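Local coordinates for protein RE68036p (Drosophila melanogaster, PDB 1SQH) that is of unknown function but probably works as an acyltransferase, perhaps one that transfers acyl groups to glycine, at residues A[77-83]-A[94-100]; A[143-149]-A[297-302]; A[209-213]-A[224-229]; A[34-38]-A[229-233]. All blocks are in the same frame, centred on the assembly; numbering follows the deposited sequence.

Contact 1 of 4, residues A[77-83]-A[94-100]; sequences RTWGTYV and SFFSWQP
Tyr82 and Phe96 form a hydrogen-bonded pair of the antiparallel beta hairpin of strands 82-87 and 91-96, and just before the first strand Trp79 reaches over the chain that leaves the second. The Trp79 side chain runs outward over this second chain, its CB meeting Ser97 OG at 3.5 Å. The indole then swings away from its own carbonyl carbon (chi1 -53°), which brings the five-membered ring under Gln99, whose CG stands over that face 3.6 Å from the ring centroid. Farther along, CE3 turns the indole edge to Trp98 CD1, and at the outer rim CZ3 touches Pro100 CD at 3.4 Å. The backbone of Trp79 serves the second indole: Trp79 O accepts from Trp98 N at 3.0 Å in a nearly straight bond (165°), and the same oxygen lies over the middle of the Trp98 ring system. Gly80 CA continues over that face, 4.0 Å from the centroid of the six-membered ring. Trp98 is also met by Lys28 in a cation-pi contact and edge-to-face by Tyr25, both from helix 15-29. At the other end, Tyr82 reaches along the sheet until its OH hydrogen-bonds Ser94 OG at 2.8 Å.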
loop_
_atom_site.group_PDB
_atom_site.type_symbol
_atom_site.label_atom_id
_atom_site.label_comp_id
_atom_site.label_asym_id
_atom_site.label_seq_id
_atom_site.Cartn_x
_atom_site.Cartn_y
_atom_site.Cartn_z
ATOM N N ARG A 77 -1.165 17.070 -15.997
ATOM C CA ARG A 77 -2.605 17.295 -15.868
ATOM C C ARG A 77 -3.479 16.715 -16.982
ATOM O O ARG A 77 -4.606 16.293 -16.728
ATOM C CB ARG A 77 -2.897 18.792 -15.768
ATOM C CG ARG A 77 -2.405 19.453 -14.500
ATOM C CD ARG A 77 -2.234 20.957 -14.714
ATOM N NE ARG A 77 -0.833 21.297 -14.936
ATOM C CZ ARG A 77 -0.016 21.736 -13.982
ATOM N NH1 ARG A 77 -0.466 21.903 -12.745
ATOM N NH2 ARG A 77 1.262 21.971 -14.256
ATOM N N THR A 78 -2.981 16.686 -18.210
ATOM C CA THR A 78 -3.800 16.184 -19.305
ATOM C C THR A 78 -4.139 14.697 -19.210
ATOM O O THR A 78 -5.273 14.307 -19.486
ATOM C CB THR A 78 -3.134 16.448 -20.677
ATOM O OG1 THR A 78 -2.250 15.369 -20.995
ATOM C CG2 THR A 78 -2.336 17.733 -20.639
ATOM N N TRP A 79 -3.178 13.866 -18.813
ATOM C CA TRP A 79 -3.423 12.420 -18.724
ATOM C C TRP A 79 -3.147 11.825 -17.344
ATOM O O TRP A 79 -3.238 10.606 -17.165
ATOM C CB TRP A 79 -2.555 11.662 -19.742
ATOM C CG TRP A 79 -2.661 12.142 -21.165
ATOM C CD1 TRP A 79 -1.635 12.545 -21.973
ATOM C CD2 TRP A 79 -3.850 12.220 -21.961
ATOM N NE1 TRP A 79 -2.110 12.866 -23.220
ATOM C CE2 TRP A 79 -3.466 12.676 -23.241
ATOM C CE3 TRP A 79 -5.202 11.948 -21.715
ATOM C CZ2 TRP A 79 -4.391 12.868 -24.277
ATOM C CZ3 TRP A 79 -6.125 12.139 -22.749
ATOM C CH2 TRP A 79 -5.711 12.596 -24.012
ATOM N N GLY A 80 -2.793 12.684 -16.390
ATOM C CA GLY A 80 -2.487 12.227 -15.042
ATOM C C GLY A 80 -1.276 11.307 -14.994
ATOM O O GLY A 80 -1.100 10.543 -14.044
ATOM N N THR A 81 -0.431 11.395 -16.015
ATOM C CA THR A 81 0.756 10.546 -16.116
ATOM C C THR A 81 1.746 10.763 -14.971
ATOM O O THR A 81 2.259 11.868 -14.769
ATOM C CB THR A 81 1.475 10.769 -17.484
ATOM O OG1 THR A 81 0.548 10.525 -18.550
ATOM C CG2 THR A 81 2.649 9.818 -17.645
ATOM N N TYR A 82 2.017 9.704 -14.215
ATOM C CA TYR A 82 2.946 9.827 -13.111
ATOM C C TYR A 82 3.677 8.524 -12.829
ATOM O O TYR A 82 3.261 7.435 -13.234
ATOM C CB TYR A 82 2.208 10.282 -11.846
ATOM C CG TYR A 82 1.717 9.147 -10.979
ATOM C CD1 TYR A 82 2.472 8.691 -9.899
ATOM C CD2 TYR A 82 0.513 8.507 -11.256
ATOM C CE1 TYR A 82 2.039 7.626 -9.113
ATOM C CE2 TYR A 82 0.068 7.437 -10.471
ATOM C CZ TYR A 82 0.837 7.004 -9.402
ATOM O OH TYR A 82 0.388 5.955 -8.626
ATOM N N VAL A 83 4.786 8.656 -12.128
ATOM C CA VAL A 83 5.584 7.516 -11.736
ATOM C C VAL A 83 6.123 7.931 -10.390
ATOM O O VAL A 83 6.668 9.034 -10.247
ATOM C CB VAL A 83 6.785 7.246 -12.708
ATOM C CG1 VAL A 83 7.647 6.107 -12.164
ATOM C CG2 VAL A 83 6.277 6.892 -14.103
ATOM N N SER A 94 5.382 2.756 -8.744
ATOM C CA SER A 94 3.950 2.824 -9.015
ATOM C C SER A 94 3.808 3.781 -10.187
ATOM O O SER A 94 4.596 4.715 -10.322
ATOM C CB SER A 94 3.176 3.383 -7.816
ATOM O OG SER A 94 1.802 3.532 -8.141
ATOM N N PHE A 95 2.813 3.553 -11.033
ATOM C CA PHE A 95 2.606 4.430 -12.174
ATOM C C PHE A 95 1.232 4.253 -12.803
ATOM O O PHE A 95 0.603 3.201 -12.681
ATOM C CB PHE A 95 3.688 4.184 -13.227
ATOM C CG PHE A 95 3.730 2.770 -13.736
ATOM C CD1 PHE A 95 2.833 2.333 -14.705
ATOM C CD2 PHE A 95 4.656 1.863 -13.223
ATOM C CE1 PHE A 95 2.864 1.010 -15.166
ATOM C CE2 PHE A 95 4.692 0.543 -13.676
ATOM C CZ PHE A 95 3.791 0.119 -14.647
ATOM N N PHE A 96 0.777 5.306 -13.473
ATOM C CA PHE A 96 -0.502 5.294 -14.152
ATOM C C PHE A 96 -0.603 6.469 -15.105
ATOM O O PHE A 96 0.186 7.404 -15.055
ATOM C CB PHE A 96 -1.677 5.379 -13.165
ATOM C CG PHE A 96 -2.978 4.918 -13.759
ATOM C CD1 PHE A 96 -3.260 3.557 -13.856
ATOM C CD2 PHE A 96 -3.876 5.831 -14.320
ATOM C CE1 PHE A 96 -4.416 3.101 -14.501
ATOM C CE2 PHE A 96 -5.033 5.398 -14.972
ATOM C CZ PHE A 96 -5.303 4.026 -15.063
ATOM N N SER A 97 -1.593 6.389 -15.978
ATOM C CA SER A 97 -1.900 7.427 -16.946
ATOM C C SER A 97 -3.170 6.947 -17.614
ATOM O O SER A 97 -3.381 5.738 -17.741
ATOM C CB SER A 97 -0.795 7.575 -17.997
ATOM O OG SER A 97 -1.186 8.549 -18.957
ATOM N N TRP A 98 -4.027 7.872 -18.025
ATOM C CA TRP A 98 -5.255 7.459 -18.675
ATOM C C TRP A 98 -5.323 7.873 -20.133
ATOM O O TRP A 98 -6.406 8.048 -20.684
ATOM C CB TRP A 98 -6.479 7.967 -17.898
ATOM C CG TRP A 98 -6.589 9.456 -17.728
ATOM C CD1 TRP A 98 -6.936 10.369 -18.676
ATOM C CD2 TRP A 98 -6.411 10.187 -16.510
ATOM N NE1 TRP A 98 -6.991 11.627 -18.127
ATOM C CE2 TRP A 98 -6.672 11.544 -16.798
ATOM C CE3 TRP A 98 -6.058 9.824 -15.199
ATOM C CZ2 TRP A 98 -6.591 12.546 -15.821
ATOM C CZ3 TRP A 98 -5.981 10.826 -14.225
ATOM C CH2 TRP A 98 -6.246 12.172 -14.548
ATOM N N GLN A 99 -4.159 8.020 -20.758
ATOM C CA GLN A 99 -4.111 8.380 -22.165
ATOM C C GLN A 99 -4.799 7.230 -22.909
ATOM O O GLN A 99 -4.366 6.083 -22.827
ATOM C CB GLN A 99 -2.660 8.542 -22.623
ATOM C CG GLN A 99 -2.529 9.259 -23.954
ATOM C CD GLN A 99 -1.095 9.600 -24.295
ATOM O OE1 GLN A 99 -0.840 10.305 -25.264
ATOM N NE2 GLN A 99 -0.150 9.097 -23.502
ATOM N N PRO A 100 -5.889 7.534 -23.632
ATOM C CA PRO A 100 -6.750 6.646 -24.425
ATOM C C PRO A 100 -6.192 5.628 -25.419
ATOM O O PRO A 100 -6.936 4.750 -25.862
ATOM C CB PRO A 100 -7.707 7.624 -25.107
ATOM C CG PRO A 100 -7.828 8.717 -24.104
ATOM C CD PRO A 100 -6.382 8.920 -23.711
#

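Contact 2 of 4, residues A[143-149]-A[297-302]; sequences GVTAIQP and IKLVPN
Ile147, Gln148 and Pro149 pair antiparallel with Leu299, Lys298 and Ile297, the short strand axes 4.6 Å apart and their directions at 163°. Gln148 and Lys298 exchange both backbone bonds: Gln148 N gives a straight one to Lys298 O at 2.8 Å, while Lys298 N comes to Gln148 O at 3.1 Å from above the carbonyl plane. Their side chains run alongside each other on one face, Gln148 NE2 lying 3.4 Å from Lys298 CG, and Lys298 NZ goes on to Gly121 O. On the other face the isoleucines meet methyl to methyl. Each holds CG2 opposite its own backbone N, and Ile147 CG2 and Ile297 CG2 are squeezed to 3.4 Å. Val144 CG2 packs crosswise on Leu299 CG. Beyond the paired residues a water takes over, accepting from Thr145 N at 2.9 Å and donating to Val300 O at 2.7 Å. Last comes Asn302, whose ND2 reaches Gly143 O at 2.9 Å, well above the plane of that carbonyl. A leucine in place of Asn302 would probably leave Gly143 O without this donor and remove the side-chain link between the two segments at this end. Gly143 closes helix 129-141 with a Schellman motif. The last strand, 289-299, lies between 123-128 and 147-157, consistent with a C-terminal strand completing the sheet of an acetyltransferase-like fold.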
loop_
_atom_site.group_PDB
_atom_site.type_symbol
_atom_site.label_atom_id
_atom_site.label_comp_id
_atom_site.label_asym_id
_atom_site.label_seq_id
_atom_site.Cartn_x
_atom_site.Cartn_y
_atom_site.Cartn_z
ATOM N N GLY A 143 17.502 -6.617 -19.040
ATOM C CA GLY A 143 18.329 -7.557 -18.305
ATOM C C GLY A 143 17.682 -8.504 -17.310
ATOM O O GLY A 143 18.352 -9.419 -16.825
ATOM N N VAL A 144 16.404 -8.317 -16.991
ATOM C CA VAL A 144 15.761 -9.208 -16.026
ATOM C C VAL A 144 15.642 -10.619 -16.588
ATOM O O VAL A 144 15.171 -10.807 -17.707
ATOM C CB VAL A 144 14.366 -8.703 -15.628
ATOM C CG1 VAL A 144 13.756 -9.642 -14.600
ATOM C CG2 VAL A 144 14.475 -7.296 -15.061
ATOM N N THR A 145 16.067 -11.609 -15.805
ATOM C CA THR A 145 16.027 -12.998 -16.249
ATOM C C THR A 145 15.003 -13.843 -15.507
ATOM O O THR A 145 14.729 -14.983 -15.891
ATOM C CB THR A 145 17.409 -13.657 -16.097
ATOM O OG1 THR A 145 17.765 -13.712 -14.710
ATOM C CG2 THR A 145 18.454 -12.843 -16.843
ATOM N N ALA A 146 14.435 -13.277 -14.449
ATOM C CA ALA A 146 13.435 -13.974 -13.652
ATOM C C ALA A 146 12.519 -12.971 -12.957
ATOM O O ALA A 146 12.980 -12.030 -12.300
ATOM C CB ALA A 146 14.115 -14.866 -12.628
ATOM N N ILE A 147 11.217 -13.187 -13.111
ATOM C CA ILE A 147 10.205 -12.318 -12.527
ATOM C C ILE A 147 9.227 -13.116 -11.663
ATOM O O ILE A 147 8.917 -14.269 -11.966
ATOM C CB ILE A 147 9.421 -11.593 -13.641
ATOM C CG1 ILE A 147 10.387 -10.764 -14.498
ATOM C CG2 ILE A 147 8.344 -10.717 -13.029
ATOM C CD1 ILE A 147 9.763 -10.173 -15.743
ATOM N N GLN A 148 8.752 -12.494 -10.585
ATOM C CA GLN A 148 7.802 -13.130 -9.668
ATOM C C GLN A 148 6.551 -12.257 -9.552
ATOM O O GLN A 148 6.463 -11.390 -8.685
ATOM C CB GLN A 148 8.436 -13.301 -8.281
ATOM C CG GLN A 148 9.630 -14.238 -8.250
ATOM C CD GLN A 148 10.498 -14.060 -7.009
ATOM O OE1 GLN A 148 11.437 -14.824 -6.786
ATOM N NE2 GLN A 148 10.193 -13.045 -6.205
ATOM N N PRO A 149 5.575 -12.467 -10.438
ATOM C CA PRO A 149 4.354 -11.662 -10.379
ATOM C C PRO A 149 3.268 -12.343 -9.553
ATOM O O PRO A 149 3.264 -13.569 -9.420
ATOM C CB PRO A 149 3.966 -11.547 -11.852
ATOM C CG PRO A 149 4.306 -12.915 -12.360
ATOM C CD PRO A 149 5.642 -13.233 -11.699
ATOM N N ILE A 297 4.574 -6.892 -9.267
ATOM C CA ILE A 297 5.615 -7.580 -10.010
ATOM C C ILE A 297 6.987 -7.406 -9.388
ATOM O O ILE A 297 7.591 -6.336 -9.479
ATOM C CB ILE A 297 5.657 -7.084 -11.459
ATOM C CG1 ILE A 297 4.252 -7.174 -12.074
ATOM C CG2 ILE A 297 6.638 -7.911 -12.253
ATOM C CD1 ILE A 297 4.157 -6.692 -13.513
ATOM N N LYS A 298 7.469 -8.463 -8.744
ATOM C CA LYS A 298 8.781 -8.435 -8.117
ATOM C C LYS A 298 9.828 -8.906 -9.125
ATOM O O LYS A 298 9.769 -10.040 -9.608
ATOM C CB LYS A 298 8.780 -9.345 -6.885
ATOM C CG LYS A 298 10.140 -9.603 -6.257
ATOM C CD LYS A 298 10.824 -8.331 -5.782
ATOM C CE LYS A 298 12.135 -8.674 -5.081
ATOM N NZ LYS A 298 13.003 -7.490 -4.834
ATOM N N LEU A 299 10.763 -8.017 -9.455
ATOM C CA LEU A 299 11.849 -8.331 -10.384
ATOM C C LEU A 299 13.017 -8.897 -9.578
ATOM O O LEU A 299 13.429 -8.300 -8.583
ATOM C CB LEU A 299 12.299 -7.063 -11.117
ATOM C CG LEU A 299 11.570 -6.632 -12.398
ATOM C CD1 LEU A 299 10.087 -6.854 -12.263
ATOM C CD2 LEU A 299 11.879 -5.173 -12.691
ATOM N N VAL A 300 13.543 -10.051 -9.985
ATOM C CA VAL A 300 14.668 -10.652 -9.258
ATOM C C VAL A 300 15.986 -10.003 -9.678
ATOM O O VAL A 300 16.243 -9.806 -10.867
ATOM C CB VAL A 300 14.765 -12.186 -9.498
ATOM C CG1 VAL A 300 13.381 -12.818 -9.423
ATOM C CG2 VAL A 300 15.426 -12.475 -10.835
ATOM N N PRO A 301 16.838 -9.652 -8.699
ATOM C CA PRO A 301 18.130 -9.020 -9.000
ATOM C C PRO A 301 18.963 -9.868 -9.963
ATOM O O PRO A 301 19.104 -11.076 -9.767
ATOM C CB PRO A 301 18.783 -8.886 -7.625
ATOM C CG PRO A 301 17.605 -8.760 -6.697
ATOM C CD PRO A 301 16.647 -9.800 -7.245
ATOM N N ASN A 302 19.506 -9.225 -10.995
ATOM C CA ASN A 302 20.310 -9.903 -12.013
ATOM C C ASN A 302 20.952 -11.219 -11.601
ATOM O O ASN A 302 20.412 -12.288 -11.885
ATOM C CB ASN A 302 21.390 -8.964 -12.543
ATOM C CG ASN A 302 21.084 -8.470 -13.943
ATOM O OD1 ASN A 302 21.872 -7.727 -14.540
ATOM N ND2 ASN A 302 19.933 -8.880 -14.477
HETATM O O HOH W 1 17.019 -11.072 -13.077
#

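Contact 3 of 4, residues A[209-213]-A[224-229]; sequences NKSLG and AWIFQN
Leu212 and Ile226 exchange two backbone hydrogen bonds near the open end of the antiparallel hairpin of strands 211-216 and 222-228: Leu212 N to Ile226 O at 2.8 Å and Ile226 N to Leu212 O at 2.9 Å. A third, Gln228 N to Lys210 O, carries the pairing to the strand end, also at 2.9 Å. Between them the CA hydrogens lean on carbonyls, as at Trp225 CA to Leu212 O, 3.1 Å. The apolar contact is small and direct: Ile226 holds CG1 anti to its backbone N (chi1 -159°), leaving CG2 to touch Leu212 CB at 3.6 Å, on the face that packs against Ala255 and Met256 of helix 248-263. Phe227 lies on the reverse face with Ser211, and both touch Leu179 or its neighbour Arg178.

Among the side chains, Asn209 reaches across to the other strand's backbone. Its ND2 makes a weak bond to Gln228 O at 2.9 Å and another to Asn229 O at 3.3 Å, the latter lying in the plane of the amide, and its OD1 accepts from Trp45 NE1. With alanine at Asn209, Gln228 O and Asn229 O are likely to lose this shared donor and Trp45 NE1 its acceptor. One buried amide therefore spends both its ends, closing the strand end where regular pairing stops and tying it to helix 34-51.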
loop_
_atom_site.group_PDB
_atom_site.type_symbol
_atom_site.label_atom_id
_atom_site.label_comp_id
_atom_site.label_asym_id
_atom_site.label_seq_id
_atom_site.Cartn_x
_atom_site.Cartn_y
_atom_site.Cartn_z
ATOM N N ASN A 209 0.880 5.428 11.711
ATOM C CA ASN A 209 -0.365 4.867 11.190
ATOM C C ASN A 209 -1.153 4.218 12.322
ATOM O O ASN A 209 -0.624 4.011 13.421
ATOM C CB ASN A 209 -0.051 3.820 10.108
ATOM C CG ASN A 209 -0.483 4.264 8.711
ATOM O OD1 ASN A 209 -0.647 5.458 8.445
ATOM N ND2 ASN A 209 -0.659 3.301 7.814
ATOM N N LYS A 210 -2.419 3.903 12.069
ATOM C CA LYS A 210 -3.214 3.223 13.091
ATOM C C LYS A 210 -2.878 1.729 13.017
ATOM O O LYS A 210 -2.461 1.228 11.969
ATOM C CB LYS A 210 -4.719 3.427 12.859
ATOM C CG LYS A 210 -5.200 4.854 13.092
ATOM C CD LYS A 210 -6.709 4.960 12.901
ATOM C CE LYS A 210 -7.196 6.412 12.894
ATOM N NZ LYS A 210 -7.214 7.051 14.236
ATOM N N SER A 211 -3.037 1.036 14.141
ATOM C CA SER A 211 -2.771 -0.395 14.215
ATOM C C SER A 211 -3.593 -0.998 15.354
ATOM O O SER A 211 -4.106 -0.273 16.209
ATOM C CB SER A 211 -1.286 -0.648 14.459
ATOM O OG SER A 211 -0.895 -0.129 15.715
ATOM N N LEU A 212 -3.741 -2.320 15.351
ATOM C CA LEU A 212 -4.494 -2.996 16.398
ATOM C C LEU A 212 -3.913 -4.366 16.690
ATOM O O LEU A 212 -3.599 -5.127 15.777
ATOM C CB LEU A 212 -5.968 -3.140 16.005
ATOM C CG LEU A 212 -6.883 -1.920 16.144
ATOM C CD1 LEU A 212 -8.328 -2.311 15.826
ATOM C CD2 LEU A 212 -6.806 -1.383 17.562
ATOM N N GLY A 213 -3.768 -4.675 17.971
ATOM C CA GLY A 213 -3.230 -5.963 18.346
ATOM C C GLY A 213 -4.117 -6.659 19.357
ATOM O O GLY A 213 -4.811 -6.009 20.147
ATOM N N ALA A 224 -2.425 -11.677 17.565
ATOM C CA ALA A 224 -3.049 -11.309 16.291
ATOM C C ALA A 224 -2.950 -9.793 16.123
ATOM O O ALA A 224 -2.970 -9.055 17.109
ATOM C CB ALA A 224 -4.515 -11.752 16.273
ATOM N N TRP A 225 -2.855 -9.325 14.883
ATOM C CA TRP A 225 -2.722 -7.890 14.649
ATOM C C TRP A 225 -3.190 -7.449 13.260
ATOM O O TRP A 225 -3.353 -8.264 12.352
ATOM C CB TRP A 225 -1.256 -7.486 14.860
ATOM C CG TRP A 225 -0.315 -8.350 14.079
ATOM C CD1 TRP A 225 0.001 -8.230 12.757
ATOM C CD2 TRP A 225 0.326 -9.546 14.537
ATOM N NE1 TRP A 225 0.792 -9.283 12.357
ATOM C CE2 TRP A 225 1.006 -10.105 13.430
ATOM C CE3 TRP A 225 0.386 -10.203 15.772
ATOM C CZ2 TRP A 225 1.737 -11.297 13.525
ATOM C CZ3 TRP A 225 1.112 -11.391 15.867
ATOM C CH2 TRP A 225 1.778 -11.923 14.746
ATOM N N ILE A 226 -3.399 -6.145 13.110
ATOM C CA ILE A 226 -3.846 -5.569 11.852
ATOM C C ILE A 226 -3.271 -4.149 11.789
ATOM O O ILE A 226 -3.170 -3.464 12.807
ATOM C CB ILE A 226 -5.405 -5.572 11.786
ATOM C CG1 ILE A 226 -5.885 -5.475 10.334
ATOM C CG2 ILE A 226 -5.972 -4.426 12.612
ATOM C CD1 ILE A 226 -5.863 -4.089 9.785
ATOM N N PHE A 227 -2.872 -3.722 10.596
ATOM C CA PHE A 227 -2.280 -2.394 10.412
ATOM C C PHE A 227 -3.088 -1.532 9.462
ATOM O O PHE A 227 -3.953 -2.033 8.738
ATOM C CB PHE A 227 -0.898 -2.494 9.760
ATOM C CG PHE A 227 0.205 -2.867 10.683
ATOM C CD1 PHE A 227 0.430 -4.199 11.023
ATOM C CD2 PHE A 227 1.069 -1.884 11.169
ATOM C CE1 PHE A 227 1.509 -4.552 11.832
ATOM C CE2 PHE A 227 2.153 -2.219 11.982
ATOM C CZ PHE A 227 2.378 -3.554 12.314
ATOM N N GLN A 228 -2.790 -0.232 9.462
ATOM C CA GLN A 228 -3.397 0.667 8.492
ATOM C C GLN A 228 -2.297 0.570 7.436
ATOM O O GLN A 228 -1.127 0.475 7.798
ATOM C CB GLN A 228 -3.478 2.105 9.006
ATOM C CG GLN A 228 -4.163 3.037 8.000
ATOM C CD GLN A 228 -4.496 4.396 8.582
ATOM O OE1 GLN A 228 -5.370 5.101 8.073
ATOM N NE2 GLN A 228 -3.799 4.773 9.641
ATOM N N ASN A 229 -2.632 0.590 6.151
ATOM C CA ASN A 229 -1.586 0.441 5.139
ATOM C C ASN A 229 -1.209 1.699 4.363
ATOM O O ASN A 229 -1.621 2.807 4.716
ATOM C CB ASN A 229 -1.963 -0.688 4.168
ATOM C CG ASN A 229 -3.104 -0.320 3.250
ATOM O OD1 ASN A 229 -3.675 0.768 3.340
ATOM N ND2 ASN A 229 -3.442 -1.229 2.345
#

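Contact 4 of 4, residues A[34-38]-A[229-233]; sequences FHYLL and NDFSG
An Asx turn in the loop between strands 222-228 and 234-239 presents Phe231 to the first turn of helix 34-51, where Phe34, Leu37 and Leu38 receive it. Asn229 OD1 shapes the loop by accepting twice, from Phe231 N at 2.9 Å and from Gly233 N at 2.7 Å, the two donors arriving on opposite faces of its amide. Phe231 turns its ring away from its own carbonyl carbon (chi1 -76°) and out to the helix. Phe34 directs an edge toward the Phe231 face in an offset T-shaped pair, with centroids 5.8 Å apart and planes at 68°. The rim of Phe231 is used as well: CE2 lies 3.2 Å from Phe34 O, close to the ring plane, an oxygen that also takes the helical bond from Leu38 N. Leu38 CB comes within 3.7 Å of Phe231 CE2, and Leu37 CB meets Phe231 CD2 at 4.0 Å. No direct hydrogen bond joins the two segments, but one water donates to both Leu38 O, at 3.1 Å, and Asp230 O, at 2.7 Å. Around this buried core, Trp271 of strand 268-273 meets Phe231 edge-to-face and also touches the Phe34 ring, Asn126 of strand 123-128 packs on Phe231 and Leu38, and Ser232 OG bonds to Asn41 one turn farther along the helix.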
loop_
_atom_site.group_PDB
_atom_site.type_symbol
_atom_site.label_atom_id
_atom_site.label_comp_id
_atom_site.label_asym_id
_atom_site.label_seq_id
_atom_site.Cartn_x
_atom_site.Cartn_y
_atom_site.Cartn_z
ATOM N N PHE A 34 -7.776 3.675 -6.312
ATOM C CA PHE A 34 -6.546 3.356 -5.602
ATOM C C PHE A 34 -5.356 4.287 -5.807
ATOM O O PHE A 34 -4.497 4.400 -4.924
ATOM C CB PHE A 34 -6.146 1.916 -5.901
ATOM C CG PHE A 34 -6.929 0.905 -5.117
ATOM C CD1 PHE A 34 -6.453 0.435 -3.893
ATOM C CD2 PHE A 34 -8.160 0.450 -5.576
ATOM C CE1 PHE A 34 -7.194 -0.479 -3.132
ATOM C CE2 PHE A 34 -8.909 -0.462 -4.830
ATOM C CZ PHE A 34 -8.428 -0.927 -3.609
ATOM N N HIS A 35 -5.278 4.945 -6.956
ATOM C CA HIS A 35 -4.178 5.863 -7.173
ATOM C C HIS A 35 -4.475 7.109 -6.374
ATOM O O HIS A 35 -3.566 7.738 -5.821
ATOM C CB HIS A 35 -4.003 6.155 -8.662
ATOM C CG HIS A 35 -3.380 5.012 -9.398
ATOM N ND1 HIS A 35 -2.034 4.725 -9.313
ATOM C CD2 HIS A 35 -3.942 3.997 -10.096
ATOM C CE1 HIS A 35 -1.795 3.577 -9.925
ATOM N NE2 HIS A 35 -2.936 3.114 -10.406
ATOM N N TYR A 36 -5.754 7.455 -6.282
ATOM C CA TYR A 36 -6.126 8.602 -5.474
ATOM C C TYR A 36 -5.768 8.278 -4.016
ATOM O O TYR A 36 -5.216 9.117 -3.297
ATOM C CB TYR A 36 -7.632 8.871 -5.569
ATOM C CG TYR A 36 -8.149 9.671 -4.396
ATOM C CD1 TYR A 36 -7.912 11.043 -4.304
ATOM C CD2 TYR A 36 -8.830 9.046 -3.345
ATOM C CE1 TYR A 36 -8.333 11.779 -3.205
ATOM C CE2 TYR A 36 -9.258 9.773 -2.234
ATOM C CZ TYR A 36 -9.007 11.144 -2.172
ATOM O OH TYR A 36 -9.448 11.879 -1.091
ATOM N N LEU A 37 -6.084 7.054 -3.588
ATOM C CA LEU A 37 -5.817 6.639 -2.212
ATOM C C LEU A 37 -4.331 6.692 -1.894
ATOM O O LEU A 37 -3.932 7.149 -0.818
ATOM C CB LEU A 37 -6.385 5.237 -1.966
ATOM C CG LEU A 37 -7.923 5.302 -1.910
ATOM C CD1 LEU A 37 -8.555 3.916 -1.816
ATOM C CD2 LEU A 37 -8.311 6.156 -0.703
ATOM N N LEU A 38 -3.519 6.238 -2.848
ATOM C CA LEU A 38 -2.075 6.245 -2.712
ATOM C C LEU A 38 -1.594 7.693 -2.554
ATOM O O LEU A 38 -0.813 7.998 -1.648
ATOM C CB LEU A 38 -1.456 5.584 -3.949
ATOM C CG LEU A 38 0.012 5.751 -4.364
ATOM C CD1 LEU A 38 0.892 6.010 -3.172
ATOM C CD2 LEU A 38 0.442 4.477 -5.100
ATOM N N ASN A 229 -2.632 0.590 6.151
ATOM C CA ASN A 229 -1.586 0.441 5.139
ATOM C C ASN A 229 -1.209 1.699 4.363
ATOM O O ASN A 229 -1.621 2.807 4.716
ATOM C CB ASN A 229 -1.963 -0.688 4.168
ATOM C CG ASN A 229 -3.104 -0.320 3.250
ATOM O OD1 ASN A 229 -3.675 0.768 3.340
ATOM N ND2 ASN A 229 -3.442 -1.229 2.345
ATOM N N ASP A 230 -0.418 1.528 3.303
ATOM C CA ASP A 230 0.021 2.669 2.514
ATOM C C ASP A 230 -1.043 3.223 1.562
ATOM O O ASP A 230 -0.749 4.031 0.676
ATOM C CB ASP A 230 1.328 2.344 1.766
ATOM C CG ASP A 230 1.311 0.972 1.083
ATOM O OD1 ASP A 230 0.360 0.183 1.284
ATOM O OD2 ASP A 230 2.278 0.680 0.340
ATOM N N PHE A 231 -2.282 2.786 1.764
ATOM C CA PHE A 231 -3.418 3.265 0.985
ATOM C C PHE A 231 -4.460 3.738 2.005
ATOM O O PHE A 231 -5.626 3.970 1.666
ATOM C CB PHE A 231 -4.022 2.150 0.116
ATOM C CG PHE A 231 -3.208 1.822 -1.108
ATOM C CD1 PHE A 231 -2.172 0.893 -1.045
ATOM C CD2 PHE A 231 -3.475 2.459 -2.324
ATOM C CE1 PHE A 231 -1.400 0.596 -2.178
ATOM C CE2 PHE A 231 -2.716 2.182 -3.466
ATOM C CZ PHE A 231 -1.673 1.242 -3.397
ATOM N N SER A 232 -4.009 3.873 3.253
ATOM C CA SER A 232 -4.840 4.307 4.380
ATOM C C SER A 232 -5.948 3.318 4.676
ATOM O O SER A 232 -6.884 3.619 5.424
ATOM C CB SER A 232 -5.441 5.690 4.117
ATOM O OG SER A 232 -4.421 6.668 4.083
ATOM N N GLY A 233 -5.826 2.131 4.084
ATOM C CA GLY A 233 -6.797 1.072 4.284
ATOM C C GLY A 233 -6.246 0.011 5.219
ATOM O O GLY A 233 -5.389 0.298 6.050
HETATM O O HOH W 2 0.902 6.067 0.010
#

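In the fold
Contact 4 sits near the middle of the chain, its centre 17 Å from that of contact 1 and 15 Å from that of contact 3. It touches contact 1 through His35, whose ND1 lies 2.8 Å from Tyr82 OH, a probable hydrogen bond, and it shares Asn229 with contact 3. Contacts 1 and 3 themselves are hairpins on opposite sides of the chain's centre, about 31 Å apart between centres, one in each of the two acetyltransferase-related parts of the sequence. Contact 2 reaches the same eight-stranded sheet as contact 1, with nearest atoms about 7 Å apart. Along the chain contacts 2 and 4 cross, their segments alternating.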